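Local atomic coordinates of putative Scyalone Dehydratase (Novosphingobium aromaticivorans DSM 12444, PDB entry 3EF8), a protein that is of unknown function but has an NTF2-like, SnoaL-type fold and may act as a dehydratase of the scytalone dehydratase kind. Residues Glu41-Pro46 with Phe125-Leu130; Tyr109-Asp114 with Glu129-Met134. All blocks are in the same frame, centred on the assembly; numbering follows the deposited sequence.

Both interactions are built on strand 122-136, which lies between strand 40-43 and strand 106-119 in the same curved sheet; they share Glu129 and Leu130. Interaction 1 is a parallel pairing near one border of the sheet, and interaction 2 an antiparallel pairing one strand further in. Both are partly buried. In interaction 1 a salt-bridge network at the solvent side contrasts with buried Val42, Arg128 and Leu130, whereas none of the touching residues of 109-114 and 129-134 is fully exposed, and there ring contacts and a second subunit add to the packing. The charges run on from one to the other through Glu129, and on the opposite face through the Arg128-Asp114 salt bridge.

Interaction 1: Glu41-Pro46 with Phe125-Leu130; sequences EVSYAP and FKRREL
Glu41 and Arg127 face each other as a parallel bridge pair and join their charged ends above the sheet. Glu41 OE1 receives Arg127 NH1 at 2.9 Å on its anti side. The bond is bent (133° at the hydrogen); the carboxylate and guanidinium planes are almost perpendicular, and NH1 comes in 33° out of the carboxylate plane. Arg127 gets there with CG anti to the backbone N (chi1 -177°) and a chain that stays extended as far as NE. Arg127 NH2 makes a straighter bond of 2.9 Å to Glu129 OE1, which lies in the guanidinium plane, so the arginine bridges two acids. Arg127 NH2 also passes 3.8 Å from Ser43 CB, while Ser43 OG turns to Asn144 and Glu129 OE2 to Arg131. This is the solvent side of the pairing, where Glu41 is exposed.

The tight part is the backbone; the face carrying Val42 and Arg128 is the buried one. Strands 41-43 and 127-130 run almost exactly parallel, and Glu41 and Ser43 each bond through both N and O: Glu41 N to Lys126 O and Arg128 N to Glu41 O, then Ser43 N to Arg128 O at 2.8 Å and Leu130 N to Ser43 O at 2.9 Å. The Arg128 side chain leads off to a salt bridge with Asp114 and cation-pi contacts with Tyr20 and Tyr112. Past the end of the pairing, Leu130 CB meets the edge of the Tyr44 ring at CD1, 3.9 Å away, and one water donates to both Tyr44 O and Leu130 O.

Two chemistries thus lie back to back on one strand pair: acids and arginine alternate on the outer face, whereas the inner face, turned toward helix 3-25 as in other NTF2-like cones, buries an arginine whose charge is met by Asp114 and by aromatic rings.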
ATOM      1  N   GLU A  41      16.839  19.334   0.172  1.00 15.22           N
ATOM      2  CA  GLU A  41      15.709  20.208   0.387  1.00 14.25           C
ATOM      3  C   GLU A  41      14.492  19.378   0.722  1.00 15.36           C
ATOM      4  O   GLU A  41      14.236  18.328   0.119  1.00 16.69           O
ATOM      5  CB  GLU A  41      15.352  21.005  -0.861  1.00 17.53           C
ATOM      6  CG  GLU A  41      16.379  22.005  -1.236  1.00 22.10           C
ATOM      7  CD  GLU A  41      16.144  22.560  -2.634  1.00 33.10           C
ATOM      8  OE1 GLU A  41      15.186  22.119  -3.330  1.00 30.79           O
ATOM      9  OE2 GLU A  41      16.945  23.422  -3.048  1.00 34.81           O
ATOM     10  N   VAL A  42      13.747  19.861   1.685  1.00 13.60           N
ATOM     11  CA  VAL A  42      12.482  19.260   2.074  1.00 14.29           C
ATOM     12  C   VAL A  42      11.426  20.350   2.156  1.00 16.89           C
ATOM     13  O   VAL A  42      11.627  21.397   2.766  1.00 16.31           O
ATOM     14  CB  VAL A  42      12.612  18.449   3.388  1.00 16.68           C
ATOM     15  CG1 VAL A  42      11.343  17.792   3.749  1.00 21.54           C
ATOM     16  CG2 VAL A  42      13.668  17.389   3.248  1.00 16.71           C
ATOM     17  N   SER A  43      10.285  20.100   1.525  1.00 13.34           N
ATOM     18  CA  SER A  43       9.176  21.022   1.522  1.00 14.48           C
ATOM     19  C   SER A  43       7.931  20.344   1.995  1.00 15.62           C
ATOM     20  O   SER A  43       7.412  19.436   1.340  1.00 12.96           O
ATOM     21  CB  SER A  43       8.933  21.603   0.139  1.00 16.56           C
ATOM     22  OG  SER A  43       7.803  22.435   0.125  1.00 17.78           O
ATOM     23  N   TYR A  44       7.397  20.839   3.107  1.00 19.18           N
ATOM     24  CA  TYR A  44       6.140  20.344   3.639  1.00 20.47           C
ATOM     25  C   TYR A  44       4.990  21.349   3.489  1.00 19.16           C
ATOM     26  O   TYR A  44       3.823  20.964   3.539  1.00 19.58           O
ATOM     27  CB  TYR A  44       6.290  19.927   5.093  1.00 22.04           C
ATOM     28  CG  TYR A  44       7.353  18.888   5.331  1.00 22.75           C
ATOM     29  CD1 TYR A  44       7.333  17.677   4.641  1.00 24.32           C
ATOM     30  CD2 TYR A  44       8.369  19.101   6.261  1.00 30.91           C
ATOM     31  CE1 TYR A  44       8.293  16.707   4.858  1.00 30.59           C
ATOM     32  CE2 TYR A  44       9.337  18.146   6.491  1.00 33.78           C
ATOM     33  CZ  TYR A  44       9.297  16.946   5.791  1.00 34.76           C
ATOM     34  OH  TYR A  44      10.260  15.986   6.012  1.00 35.96           O
ATOM     35  N   ALA A  45       5.327  22.614   3.284  1.00 21.03           N
ATOM     36  CA  ALA A  45       4.355  23.698   3.053  1.00 25.70           C
ATOM     37  C   ALA A  45       5.044  24.918   2.451  1.00 29.46           C
ATOM     38  O   ALA A  45       6.258  25.015   2.470  1.00 26.34           O
ATOM     39  CB  ALA A  45       3.628  24.068   4.314  1.00 28.73           C
ATOM     40  N   PRO A  46       4.261  25.855   1.914  1.00 34.27           N
ATOM     41  CA  PRO A  46       4.905  26.913   1.151  1.00 37.39           C
ATOM     42  C   PRO A  46       5.849  27.719   2.015  1.00 41.11           C
ATOM     43  O   PRO A  46       6.765  28.379   1.509  1.00 44.71           O
ATOM     44  CB  PRO A  46       3.728  27.752   0.637  1.00 36.76           C
ATOM     45  CG  PRO A  46       2.556  26.808   0.652  1.00 37.75           C
ATOM     46  CD  PRO A  46       2.795  25.914   1.841  1.00 34.86           C
ATOM     47  N   PHE A 125      17.746  10.680  -0.330  1.00 10.21           N
ATOM     48  CA  PHE A 125      16.960  11.810  -0.750  1.00  9.73           C
ATOM     49  C   PHE A 125      17.770  13.051  -1.002  1.00 11.54           C
ATOM     50  O   PHE A 125      18.522  13.496  -0.152  1.00 13.29           O
ATOM     51  CB  PHE A 125      15.835  12.180   0.229  1.00 10.08           C
ATOM     52  CG  PHE A 125      14.789  11.071   0.393  1.00 10.18           C
ATOM     53  CD1 PHE A 125      13.858  10.834  -0.600  1.00  9.83           C
ATOM     54  CD2 PHE A 125      14.720  10.306   1.568  1.00  9.83           C
ATOM     55  CE1 PHE A 125      12.887   9.851  -0.447  1.00 10.31           C
ATOM     56  CE2 PHE A 125      13.788   9.303   1.712  1.00 12.16           C
ATOM     57  CZ  PHE A 125      12.846   9.119   0.724  1.00 10.05           C
ATOM     58  N   LYS A 126      17.542  13.650  -2.168  1.00 12.77           N
ATOM     59  CA  LYS A 126      18.078  14.999  -2.447  1.00 13.03           C
ATOM     60  C   LYS A 126      16.993  16.059  -2.279  1.00 12.56           C
ATOM     61  O   LYS A 126      17.221  17.137  -1.774  1.00 13.45           O
ATOM     62  CB  LYS A 126      18.722  15.077  -3.827  1.00 13.09           C
ATOM     63  CG  LYS A 126      19.353  16.451  -4.083  1.00 20.50           C
ATOM     64  CD  LYS A 126      20.638  16.297  -4.878  1.00 25.00           C
ATOM     65  CE  LYS A 126      21.347  17.643  -5.132  1.00 28.79           C
ATOM     66  NZ  LYS A 126      20.565  18.514  -6.009  1.00 30.45           N
ATOM     67  N   ARG A 127      15.764  15.734  -2.692  1.00 11.41           N
ATOM     68  CA  ARG A 127      14.621  16.586  -2.449  1.00 11.95           C
ATOM     69  C   ARG A 127      13.402  15.737  -2.132  1.00 11.37           C
ATOM     70  O   ARG A 127      13.203  14.705  -2.747  1.00 12.32           O
ATOM     71  CB  ARG A 127      14.279  17.483  -3.658  1.00 13.76           C
ATOM     72  CG  ARG A 127      13.128  18.422  -3.343  1.00 18.71           C
ATOM     73  CD  ARG A 127      12.945  19.538  -4.411  1.00 22.06           C
ATOM     74  NE  ARG A 127      11.621  20.167  -4.289  1.00 25.26           N
ATOM     75  CZ  ARG A 127      11.380  21.200  -3.493  1.00 27.04           C
ATOM     76  NH1 ARG A 127      12.372  21.705  -2.769  1.00 37.59           N
ATOM     77  NH2 ARG A 127      10.173  21.718  -3.399  1.00 26.91           N
ATOM     78  N   ARG A 128      12.622  16.174  -1.144  1.00 11.84           N
ATOM     79  CA  ARG A 128      11.271  15.647  -0.895  1.00  9.99           C
ATOM     80  C   ARG A 128      10.294  16.781  -0.817  1.00 13.15           C
ATOM     81  O   ARG A 128      10.490  17.730  -0.030  1.00 14.36           O
ATOM     82  CB  ARG A 128      11.145  14.867   0.411  1.00 11.40           C
ATOM     83  CG  ARG A 128      12.095  13.773   0.606  1.00 11.71           C
ATOM     84  CD  ARG A 128      11.524  12.737   1.558  1.00 12.80           C
ATOM     85  NE  ARG A 128      10.551  11.886   0.861  1.00 10.90           N
ATOM     86  CZ  ARG A 128      10.061  10.753   1.320  1.00 13.97           C
ATOM     87  NH1 ARG A 128      10.299  10.368   2.561  1.00 13.15           N
ATOM     88  NH2 ARG A 128       9.343  10.005   0.524  1.00 11.15           N
ATOM     89  N   GLU A 129       9.215  16.672  -1.564  1.00 10.11           N
ATOM     90  CA  GLU A 129       8.152  17.627  -1.521  1.00 11.42           C
ATOM     91  C   GLU A 129       6.872  16.873  -1.195  1.00 13.31           C
ATOM     92  O   GLU A 129       6.436  16.002  -1.946  1.00 12.13           O
ATOM     93  CB  GLU A 129       8.006  18.365  -2.834  1.00 13.25           C
ATOM     94  CG  GLU A 129       6.825  19.280  -2.881  1.00 14.01           C
ATOM     95  CD  GLU A 129       6.736  20.045  -4.172  1.00 19.74           C
ATOM     96  OE1 GLU A 129       7.754  20.645  -4.594  1.00 24.24           O
ATOM     97  OE2 GLU A 129       5.648  20.097  -4.727  1.00 22.76           O
ATOM     98  N   LEU A 130       6.284  17.158  -0.043  1.00 10.05           N
ATOM     99  CA  LEU A 130       5.004  16.581   0.342  1.00  8.31           C
ATOM    100  C   LEU A 130       3.903  17.436  -0.133  1.00 10.57           C
ATOM    101  O   LEU A 130       3.893  18.666   0.149  1.00 11.96           O
ATOM    102  CB  LEU A 130       4.887  16.446   1.848  1.00 10.09           C
ATOM    103  CG  LEU A 130       3.560  15.947   2.352  1.00  9.85           C
ATOM    104  CD1 LEU A 130       3.307  14.472   2.008  1.00 11.32           C
ATOM    105  CD2 LEU A 130       3.481  16.145   3.878  1.00 14.17           C
TER
HETATM  106  O   HOH W   1       2.055  19.425   2.090  1.00 11.91           O

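Interaction 2: Tyr109-Asp114 with Glu129-Met134; sequences YGQYFD and ELRTTM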
ATOM      1  N   TYR A 109      -3.238  12.119   4.334  1.00  7.33           N
ATOM      2  CA  TYR A 109      -3.327  11.501   3.002  1.00  5.47           C
ATOM      3  C   TYR A 109      -2.498  12.361   2.082  1.00  8.30           C
ATOM      4  O   TYR A 109      -2.804  13.534   1.906  1.00  8.71           O
ATOM      5  CB  TYR A 109      -4.742  11.439   2.500  1.00  7.48           C
ATOM      6  CG  TYR A 109      -5.722  10.788   3.427  1.00 11.05           C
ATOM      7  CD1 TYR A 109      -5.961   9.421   3.407  1.00  8.21           C
ATOM      8  CD2 TYR A 109      -6.410  11.574   4.346  1.00 11.79           C
ATOM      9  CE1 TYR A 109      -6.889   8.836   4.266  1.00 11.00           C
ATOM     10  CE2 TYR A 109      -7.362  11.014   5.171  1.00 12.74           C
ATOM     11  CZ  TYR A 109      -7.585   9.645   5.137  1.00 12.37           C
ATOM     12  OH  TYR A 109      -8.538   9.083   5.971  1.00 13.98           O
ATOM     13  N   GLY A 110      -1.407  11.829   1.540  1.00  9.01           N
ATOM     14  CA  GLY A 110      -0.487  12.688   0.839  1.00  9.83           C
ATOM     15  C   GLY A 110       0.135  12.068  -0.395  1.00  7.28           C
ATOM     16  O   GLY A 110      -0.088  10.883  -0.705  1.00  7.89           O
ATOM     17  N   GLN A 111       0.887  12.900  -1.074  1.00  6.91           N
ATOM     18  CA  GLN A 111       1.722  12.519  -2.211  1.00  7.69           C
ATOM     19  C   GLN A 111       3.119  13.009  -1.955  1.00  7.74           C
ATOM     20  O   GLN A 111       3.292  14.167  -1.531  1.00 10.66           O
ATOM     21  CB  GLN A 111       1.203  13.171  -3.497  1.00  7.40           C
ATOM     22  CG  GLN A 111      -0.252  12.938  -3.770  1.00  7.89           C
ATOM     23  CD  GLN A 111      -0.756  13.757  -4.976  1.00  9.53           C
ATOM     24  OE1 GLN A 111      -0.059  14.691  -5.417  1.00 10.16           O
ATOM     25  NE2 GLN A 111      -1.946  13.449  -5.466  1.00  9.64           N
ATOM     26  N   TYR A 112       4.112  12.204  -2.229  1.00  7.27           N
ATOM     27  CA  TYR A 112       5.478  12.653  -2.214  1.00  7.86           C
ATOM     28  C   TYR A 112       6.034  12.780  -3.602  1.00  8.75           C
ATOM     29  O   TYR A 112       5.953  11.844  -4.374  1.00  7.47           O
ATOM     30  CB  TYR A 112       6.370  11.694  -1.420  1.00  9.36           C
ATOM     31  CG  TYR A 112       6.478  11.968   0.040  1.00 13.16           C
ATOM     32  CD1 TYR A 112       7.130  13.098   0.467  1.00 15.96           C
ATOM     33  CD2 TYR A 112       5.977  11.106   0.959  1.00 14.92           C
ATOM     34  CE1 TYR A 112       7.299  13.395   1.775  1.00 15.62           C
ATOM     35  CE2 TYR A 112       6.150  11.396   2.360  1.00 14.12           C
ATOM     36  CZ  TYR A 112       6.816  12.531   2.710  1.00 13.19           C
ATOM     37  OH  TYR A 112       6.985  12.894   4.063  1.00 16.19           O
ATOM     38  N   PHE A 113       6.663  13.923  -3.856  1.00  8.15           N
ATOM     39  CA  PHE A 113       7.397  14.175  -5.087  1.00  9.43           C
ATOM     40  C   PHE A 113       8.851  14.297  -4.668  1.00  9.48           C
ATOM     41  O   PHE A 113       9.249  15.290  -4.071  1.00 10.17           O
ATOM     42  CB  PHE A 113       6.878  15.403  -5.826  1.00  9.37           C
ATOM     43  CG  PHE A 113       5.587  15.160  -6.533  1.00  9.59           C
ATOM     44  CD1 PHE A 113       4.402  15.087  -5.832  1.00 11.36           C
ATOM     45  CD2 PHE A 113       5.559  14.914  -7.887  1.00 11.24           C
ATOM     46  CE1 PHE A 113       3.222  14.782  -6.480  1.00 10.19           C
ATOM     47  CE2 PHE A 113       4.355  14.641  -8.513  1.00 12.78           C
ATOM     48  CZ  PHE A 113       3.206  14.592  -7.805  1.00 12.34           C
ATOM     49  N   ASP A 114       9.644  13.293  -4.980  1.00  8.11           N
ATOM     50  CA  ASP A 114      10.998  13.172  -4.529  1.00  8.90           C
ATOM     51  C   ASP A 114      11.999  13.111  -5.672  1.00 10.83           C
ATOM     52  O   ASP A 114      11.672  12.681  -6.783  1.00 10.02           O
ATOM     53  CB  ASP A 114      11.151  11.855  -3.722  1.00  7.92           C
ATOM     54  CG  ASP A 114      10.236  11.761  -2.490  1.00  7.94           C
ATOM     55  OD1 ASP A 114      10.031  12.793  -1.796  1.00  9.56           O
ATOM     56  OD2 ASP A 114       9.776  10.610  -2.225  1.00 10.53           O
ATOM     57  N   GLU A 129       9.215  16.672  -1.564  1.00 10.11           N
ATOM     58  CA  GLU A 129       8.152  17.627  -1.521  1.00 11.42           C
ATOM     59  C   GLU A 129       6.872  16.873  -1.195  1.00 13.31           C
ATOM     60  O   GLU A 129       6.436  16.002  -1.946  1.00 12.13           O
ATOM     61  CB  GLU A 129       8.006  18.365  -2.834  1.00 13.25           C
ATOM     62  CG  GLU A 129       6.825  19.280  -2.881  1.00 14.01           C
ATOM     63  CD  GLU A 129       6.736  20.045  -4.172  1.00 19.74           C
ATOM     64  OE1 GLU A 129       7.754  20.645  -4.594  1.00 24.24           O
ATOM     65  OE2 GLU A 129       5.648  20.097  -4.727  1.00 22.76           O
ATOM     66  N   LEU A 130       6.284  17.158  -0.043  1.00 10.05           N
ATOM     67  CA  LEU A 130       5.004  16.581   0.342  1.00  8.31           C
ATOM     68  C   LEU A 130       3.903  17.436  -0.133  1.00 10.57           C
ATOM     69  O   LEU A 130       3.893  18.666   0.149  1.00 11.96           O
ATOM     70  CB  LEU A 130       4.887  16.446   1.848  1.00 10.09           C
ATOM     71  CG  LEU A 130       3.560  15.947   2.352  1.00  9.85           C
ATOM     72  CD1 LEU A 130       3.307  14.472   2.008  1.00 11.32           C
ATOM     73  CD2 LEU A 130       3.481  16.145   3.878  1.00 14.17           C
ATOM     74  N   ARG A 131       2.954  16.837  -0.854  1.00  8.90           N
ATOM     75  CA  ARG A 131       1.722  17.505  -1.261  1.00  7.93           C
ATOM     76  C   ARG A 131       0.597  16.827  -0.490  1.00  8.87           C
ATOM     77  O   ARG A 131       0.517  15.619  -0.431  1.00  9.78           O
ATOM     78  CB  ARG A 131       1.502  17.449  -2.769  1.00  9.00           C
ATOM     79  CG  ARG A 131       2.637  18.112  -3.527  1.00  8.81           C
ATOM     80  CD  ARG A 131       2.378  18.129  -5.019  1.00 10.56           C
ATOM     81  NE  ARG A 131       3.550  18.633  -5.711  1.00 12.99           N
ATOM     82  CZ  ARG A 131       3.750  18.548  -7.021  1.00 13.11           C
ATOM     83  NH1 ARG A 131       2.834  17.997  -7.810  1.00 14.55           N
ATOM     84  NH2 ARG A 131       4.864  19.025  -7.534  1.00 17.45           N
ATOM     85  N   THR A 132      -0.238  17.613   0.187  1.00  9.31           N
ATOM     86  CA  THR A 132      -1.246  17.115   1.080  1.00  8.37           C
ATOM     87  C   THR A 132      -2.588  17.048   0.379  1.00 10.50           C
ATOM     88  O   THR A 132      -3.190  18.040  -0.008  1.00 11.52           O
ATOM     89  CB  THR A 132      -1.309  17.982   2.374  1.00 10.24           C
ATOM     90  OG1 THR A 132      -0.052  17.888   3.053  1.00 11.94           O
ATOM     91  CG2 THR A 132      -2.381  17.499   3.303  1.00 11.44           C
ATOM     92  N   THR A 133      -3.035  15.830   0.142  1.00  9.55           N
ATOM     93  CA  THR A 133      -4.305  15.568  -0.498  1.00 10.22           C
ATOM     94  C   THR A 133      -5.454  15.953   0.382  1.00 10.61           C
ATOM     95  O   THR A 133      -6.411  16.581  -0.057  1.00 13.33           O
ATOM     96  CB  THR A 133      -4.388  14.060  -0.858  1.00  7.14           C
ATOM     97  OG1 THR A 133      -3.201  13.728  -1.570  1.00  8.31           O
ATOM     98  CG2 THR A 133      -5.638  13.713  -1.677  1.00  8.98           C
HETATM   99  N   MSE A 134      -5.327  15.591   1.653  0.60 10.88           N
HETATM  100  CA  MSE A 134      -6.253  15.993   2.684  0.60 12.52           C
HETATM  101  C   MSE A 134      -5.774  15.437   3.981  0.60  9.79           C
HETATM  102  O   MSE A 134      -4.858  14.619   4.031  0.60  9.03           O
HETATM  103  CB  MSE A 134      -7.656  15.531   2.384  0.60 14.23           C
HETATM  104  CG  MSE A 134      -7.754  14.112   2.053  0.60  7.16           C
HETATM  105 SE   MSE A 134      -9.312  13.894   0.903  0.45 19.68          SE
HETATM  106  CE  MSE A 134      -9.766  12.238   1.597  0.60 16.40           C
TER
HETATM  107  O   HOH W   2      -2.941  10.959  -1.536  1.00  8.05           O
HETATM  108  O   HOH W   3       0.286  16.563  -7.399  1.00 10.48           O
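Phe113 and Arg131 both place CG anti to the carbonyl carbon, beside the backbone N (chi1 -76° and -60°). The arginine chain runs extended to NE, and its guanidinium lies flat over one face of the phenyl ring. The planes are 17° apart, and Arg131 CZ is 3.7 Å from the centroid of the Phe113 ring, a cation-pi stack. Arg131 NH1 sits toward the ring's rim, 3.4 Å from Phe113 CZ, and shares a water with Gln111 OE1. From the side of the guanidinium, Arg131 NE and NH2 both grip Glu129 OE2, the NE bond being the shorter at 2.7 Å. An alanine in place of Arg131 would probably leave that carboxylate oxygen without these two donors and the Phe113 ring without its flat cover, freer to turn.

The two strands form a beta hairpin of the NTF2-like sheet. Gln111 and Arg131 make a hydrogen-bonded pair, in which Gln111 N to Arg131 O and Arg131 N to Gln111 O are both 2.8 Å; a classic beta bulge at Thr133 and Met134, both opposite Tyr109, interrupts this regularity, Thr133 N and Met134 N both donating to Tyr109 O. Thr133 CB is 3.2 Å from Tyr109 O.

On the face opposite the arginine, Leu130 CD1 lies over the centre of the Tyr112 ring, 4.1 Å from its centroid, in a CH-pi contact. At the bulge, Tyr109 and Met134 (a selenomethionine) pack against Ile96 of a second subunit.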